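Local coordinates for glucose-inhibited division protein A-related protein, probable oxidoreductase (Thermus thermophilus, PDB 2CUL) that binds flavin-adenine dinucleotide in a Rossmann-type domain and is probably an oxidoreductase related to the glucose-inhibited division protein A family, at residues A[30-35]-A[102-107]. Residues are numbered along the deposited sequence; the frame is centred on the assembly and turned at random.
Sequences GLLTQS and VGVRTW. With FAD (flavin-adenine dinucleotide), chain B.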
ATOM      1  N   GLY A  30       4.345  -6.819   9.719  1.00  8.39           N
ATOM      2  CA  GLY A  30       5.348  -5.786   9.577  1.00  8.47           C
ATOM      3  C   GLY A  30       4.804  -4.872   8.498  1.00  9.18           C
ATOM      4  O   GLY A  30       4.565  -5.317   7.375  1.00  7.78           O
ATOM      5  N   LEU A  31       4.573  -3.607   8.840  1.00  7.00           N
ATOM      6  CA  LEU A  31       4.053  -2.637   7.884  1.00  6.91           C
ATOM      7  C   LEU A  31       5.157  -1.639   7.568  1.00  7.91           C
ATOM      8  O   LEU A  31       5.459  -0.744   8.363  1.00  7.35           O
ATOM      9  CB  LEU A  31       2.832  -1.921   8.468  1.00  5.71           C
ATOM     10  CG  LEU A  31       2.122  -0.891   7.584  1.00  6.05           C
ATOM     11  CD1 LEU A  31       1.746  -1.515   6.236  1.00  8.10           C
ATOM     12  CD2 LEU A  31       0.873  -0.398   8.307  1.00  9.84           C
ATOM     13  N   LEU A  32       5.762  -1.817   6.398  1.00  7.57           N
ATOM     14  CA  LEU A  32       6.864  -0.982   5.931  1.00  7.78           C
ATOM     15  C   LEU A  32       6.344   0.124   5.022  1.00  7.84           C
ATOM     16  O   LEU A  32       5.554  -0.138   4.117  1.00  8.81           O
ATOM     17  CB  LEU A  32       7.858  -1.874   5.178  1.00  8.02           C
ATOM     18  CG  LEU A  32       9.134  -1.318   4.548  1.00  8.16           C
ATOM     19  CD1 LEU A  32      10.091  -2.480   4.287  1.00  9.95           C
ATOM     20  CD2 LEU A  32       8.817  -0.578   3.256  1.00 10.99           C
ATOM     21  N   THR A  33       6.775   1.360   5.261  1.00  6.06           N
ATOM     22  CA  THR A  33       6.316   2.467   4.431  1.00  5.14           C
ATOM     23  C   THR A  33       7.404   3.540   4.336  1.00  7.81           C
ATOM     24  O   THR A  33       8.116   3.800   5.303  1.00  7.37           O
ATOM     25  CB  THR A  33       4.972   3.017   4.988  1.00  6.03           C
ATOM     26  OG1 THR A  33       4.219   3.605   3.921  1.00  7.82           O
ATOM     27  CG2 THR A  33       5.208   4.036   6.097  1.00  7.17           C
ATOM     28  N   GLN A  34       7.545   4.153   3.161  1.00  8.02           N
ATOM     29  CA  GLN A  34       8.607   5.137   2.961  1.00  7.98           C
ATOM     30  C   GLN A  34       8.549   6.409   3.784  1.00  8.69           C
ATOM     31  O   GLN A  34       9.591   6.995   4.086  1.00  9.84           O
ATOM     32  CB  GLN A  34       8.742   5.493   1.475  1.00 11.38           C
ATOM     33  CG  GLN A  34       7.507   6.049   0.808  1.00 12.08           C
ATOM     34  CD  GLN A  34       7.667   6.095  -0.703  1.00 17.61           C
ATOM     35  OE1 GLN A  34       8.398   5.289  -1.279  1.00 20.83           O
ATOM     36  NE2 GLN A  34       6.979   7.025  -1.352  1.00 22.48           N
ATOM     37  N   SER A  35       7.351   6.842   4.152  1.00  7.94           N
ATOM     38  CA  SER A  35       7.223   8.054   4.949  1.00 10.15           C
ATOM     39  C   SER A  35       6.148   7.901   6.011  1.00  8.86           C
ATOM     40  O   SER A  35       4.970   7.780   5.690  1.00  9.89           O
ATOM     41  CB  SER A  35       6.879   9.246   4.057  1.00 14.41           C
ATOM     42  OG  SER A  35       6.746  10.423   4.836  1.00 21.06           O
ATOM     43  N   VAL A 102      10.871 -13.362  -0.472  1.00  9.23           N
ATOM     44  CA  VAL A 102      10.991 -13.532   0.971  1.00  7.59           C
ATOM     45  C   VAL A 102      11.062 -12.202   1.716  1.00  7.97           C
ATOM     46  O   VAL A 102      11.156 -12.174   2.943  1.00 12.02           O
ATOM     47  CB  VAL A 102      12.245 -14.354   1.324  1.00  9.30           C
ATOM     48  CG1 VAL A 102      12.117 -15.761   0.765  1.00 13.75           C
ATOM     49  CG2 VAL A 102      13.482 -13.670   0.765  1.00  9.28           C
ATOM     50  N   GLY A 103      11.021 -11.103   0.973  1.00  7.40           N
ATOM     51  CA  GLY A 103      11.080  -9.795   1.602  1.00  6.95           C
ATOM     52  C   GLY A 103      11.418  -8.733   0.579  1.00  9.02           C
ATOM     53  O   GLY A 103      11.244  -8.946  -0.620  1.00  8.41           O
ATOM     54  N   VAL A 104      11.891  -7.582   1.039  1.00  7.38           N
ATOM     55  CA  VAL A 104      12.268  -6.520   0.117  1.00  6.84           C
ATOM     56  C   VAL A 104      13.573  -5.875   0.533  1.00  8.46           C
ATOM     57  O   VAL A 104      13.937  -5.881   1.711  1.00  7.35           O
ATOM     58  CB  VAL A 104      11.209  -5.384   0.032  1.00  9.79           C
ATOM     59  CG1 VAL A 104       9.901  -5.914  -0.538  1.00  9.42           C
ATOM     60  CG2 VAL A 104      10.999  -4.755   1.407  1.00  7.71           C
ATOM     61  N   ARG A 105      14.287  -5.340  -0.449  1.00  8.01           N
ATOM     62  CA  ARG A 105      15.520  -4.627  -0.181  1.00  8.55           C
ATOM     63  C   ARG A 105      15.045  -3.208   0.101  1.00  9.64           C
ATOM     64  O   ARG A 105      13.968  -2.816  -0.357  1.00  8.52           O
ATOM     65  CB  ARG A 105      16.430  -4.614  -1.412  1.00 13.10           C
ATOM     66  CG  ARG A 105      16.997  -5.965  -1.791  1.00 23.01           C
ATOM     67  CD  ARG A 105      18.172  -5.814  -2.750  1.00 28.96           C
ATOM     68  NE  ARG A 105      17.798  -5.194  -4.020  1.00 29.94           N
ATOM     69  CZ  ARG A 105      16.941  -5.724  -4.888  1.00 27.58           C
ATOM     70  NH1 ARG A 105      16.358  -6.887  -4.625  1.00 23.40           N
ATOM     71  NH2 ARG A 105      16.681  -5.099  -6.029  1.00 21.42           N
ATOM     72  N   THR A 106      15.814  -2.446   0.868  1.00  8.32           N
ATOM     73  CA  THR A 106      15.433  -1.066   1.150  1.00  7.74           C
ATOM     74  C   THR A 106      16.583  -0.140   0.789  1.00  8.25           C
ATOM     75  O   THR A 106      17.752  -0.531   0.821  1.00  7.98           O
ATOM     76  CB  THR A 106      15.049  -0.843   2.634  1.00  7.10           C
ATOM     77  OG1 THR A 106      16.213  -0.942   3.461  1.00  9.24           O
ATOM     78  CG2 THR A 106      14.018  -1.877   3.073  1.00  8.07           C
ATOM     79  N   TRP A 107      16.240   1.091   0.439  1.00  7.08           N
ATOM     80  CA  TRP A 107      17.234   2.075   0.042  1.00  8.35           C
ATOM     81  C   TRP A 107      18.228   2.351   1.160  1.00  8.48           C
ATOM     82  O   TRP A 107      19.429   2.498   0.922  1.00  9.14           O
ATOM     83  CB  TRP A 107      16.553   3.385  -0.346  1.00  9.11           C
ATOM     84  CG  TRP A 107      17.442   4.279  -1.145  1.00  9.60           C
ATOM     85  CD1 TRP A 107      17.631   4.249  -2.499  1.00 13.95           C
ATOM     86  CD2 TRP A 107      18.313   5.298  -0.641  1.00  9.03           C
ATOM     87  NE1 TRP A 107      18.566   5.188  -2.866  1.00 12.22           N
ATOM     88  CE2 TRP A 107      19.000   5.845  -1.745  1.00 12.12           C
ATOM     89  CE3 TRP A 107      18.579   5.801   0.640  1.00 11.86           C
ATOM     90  CZ2 TRP A 107      19.940   6.871  -1.609  1.00  9.81           C
ATOM     91  CZ3 TRP A 107      19.514   6.822   0.776  1.00 14.96           C
ATOM     92  CH2 TRP A 107      20.182   7.345  -0.344  1.00 13.12           C
TER
HETATM   93  PA  FAD B 301      -1.932   4.828  -0.981  1.00  7.35           P
HETATM   94  O1A FAD B 301      -1.415   5.865  -1.888  1.00  7.04           O
HETATM   95  O2A FAD B 301      -3.003   5.168  -0.009  1.00  9.30           O
HETATM   96  O5B FAD B 301      -0.724   4.208  -0.145  1.00  7.46           O
HETATM   97  C5B FAD B 301       0.466   3.780  -0.811  1.00  6.88           C
HETATM   98  C4B FAD B 301       1.564   3.797   0.245  1.00  6.31           C
HETATM   99  O4B FAD B 301       2.666   3.061  -0.286  1.00  6.30           O
HETATM  100  C3B FAD B 301       2.101   5.201   0.586  1.00  8.52           C
HETATM  101  O3B FAD B 301       2.143   5.429   1.978  1.00 11.66           O
HETATM  102  C2B FAD B 301       3.451   5.215  -0.066  1.00  9.58           C
HETATM  103  O2B FAD B 301       4.382   6.133   0.460  1.00 10.34           O
HETATM  104  C1B FAD B 301       3.859   3.750   0.057  1.00  9.36           C
HETATM  105  N9A FAD B 301       4.904   3.316  -0.867  1.00  8.53           N
HETATM  106  C8A FAD B 301       4.866   3.354  -2.241  1.00  7.89           C
HETATM  107  N7A FAD B 301       5.978   2.881  -2.789  1.00  8.94           N
HETATM  108  C5A FAD B 301       6.767   2.520  -1.714  1.00  7.81           C
HETATM  109  C6A FAD B 301       8.064   1.957  -1.639  1.00  7.36           C
HETATM  110  N6A FAD B 301       8.796   1.654  -2.697  1.00  8.21           N
HETATM  111  N1A FAD B 301       8.580   1.713  -0.377  1.00  8.14           N
HETATM  112  C2A FAD B 301       7.839   2.018   0.743  1.00  8.34           C
HETATM  113  N3A FAD B 301       6.592   2.559   0.733  1.00  6.27           N
HETATM  114  C4A FAD B 301       6.105   2.791  -0.516  1.00  7.51           C
HETATM  115  N1  FAD B 301     -10.070   8.056  -3.917  1.00  8.31           N
HETATM  116  C2  FAD B 301     -11.042   8.671  -3.161  1.00 10.43           C
HETATM  117  O2  FAD B 301     -11.867   8.026  -2.560  1.00 11.25           O
HETATM  118  N3  FAD B 301     -11.056  10.072  -3.101  1.00 10.27           N
HETATM  119  C4  FAD B 301     -10.157  10.888  -3.754  1.00 12.94           C
HETATM  120  O4  FAD B 301     -10.228  12.132  -3.655  1.00 14.37           O
HETATM  121  C4X FAD B 301      -9.163  10.257  -4.531  1.00 11.20           C
HETATM  122  N5  FAD B 301      -8.228  11.012  -5.225  1.00  8.90           N
HETATM  123  C5X FAD B 301      -7.252  10.400  -5.989  1.00  7.34           C
HETATM  124  C6  FAD B 301      -6.324  11.181  -6.677  1.00  9.40           C
HETATM  125  C7  FAD B 301      -5.304  10.615  -7.464  1.00 11.64           C
HETATM  126  C7M FAD B 301      -4.331  11.521  -8.177  1.00 12.23           C
HETATM  127  C8  FAD B 301      -5.229   9.179  -7.551  1.00 10.49           C
HETATM  128  C8M FAD B 301      -4.165   8.492  -8.364  1.00 11.13           C
HETATM  129  C9  FAD B 301      -6.168   8.371  -6.864  1.00 10.57           C
HETATM  130  C9A FAD B 301      -7.193   8.953  -6.072  1.00  9.12           C
HETATM  131  N10 FAD B 301      -8.166   8.171  -5.355  1.00  7.30           N
HETATM  132  C10 FAD B 301      -9.150   8.822  -4.588  1.00 10.25           C
HETATM  133  C1' FAD B 301      -8.178   6.654  -5.411  1.00  8.29           C
HETATM  134  C2' FAD B 301      -7.690   5.854  -4.182  1.00  8.60           C
HETATM  135  O2' FAD B 301      -8.680   5.877  -3.189  1.00  8.92           O
HETATM  136  C3' FAD B 301      -6.372   6.402  -3.596  1.00  9.38           C
HETATM  137  O3' FAD B 301      -5.330   6.389  -4.570  1.00  9.50           O
HETATM  138  C4' FAD B 301      -5.859   5.580  -2.397  1.00  9.60           C
HETATM  139  O4' FAD B 301      -4.825   6.278  -1.707  1.00  8.11           O
HETATM  140  C5' FAD B 301      -5.351   4.217  -2.907  1.00  8.71           C
HETATM  141  O5' FAD B 301      -4.915   3.420  -1.794  1.00  7.20           O
HETATM  142  P   FAD B 301      -3.576   2.571  -1.822  1.00  7.81           P
HETATM  143  O1P FAD B 301      -3.549   1.885  -0.519  1.00  7.40           O
HETATM  144  O2P FAD B 301      -3.521   1.695  -3.041  1.00  8.29           O
HETATM  145  O3P FAD B 301      -2.410   3.623  -1.941  1.00  6.38           O
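Leu32 and Val104 meet through single methyl groups, CD1 of the leucine lying 3.8 Å from CG2 of the valine. The leucine illustrates how one branched side chain can reach a non-adjacent strand with one methyl and a cofactor with the other. CG anti to the backbone N (chi1 180°) carries the branch toward strand 100-106, and chi2 of 162° sends CD1 to Val104 and CD2 to the adenine. The leucine side chain crosses those of Val104 and Thr106 at a slant, with CD1 as the touching atom, more loosely at Thr106 CG2, 4.2 Å away. Thr106 OG1 hydrogen-bonds to the carbonyl O of Pro110. Arg105, between the two, points away and forms a salt bridge with Asp152. No hydrogen bond joins the segments: the CA atoms of Leu32 and Val104 are 9.7 Å apart because strand 84-97 lies between, and only side-chain ends meet. Gln34 N is 3.1 Å from FAD N3A, and the Gln34 side chain passes over one face of the adenine, OE1 above FAD C5A at 3.2 Å. Leu32 CD2 comes obliquely to FAD C2A, 3.7 Å away, from the other side of the ring plane. In the mixed sheet of this Rossmann-type domain, Phe87 and Ala89 of the intervening strand and Ala112 of strand 112-113 also touch Leu32, while Val104 reaches Val9 of strand 6-9.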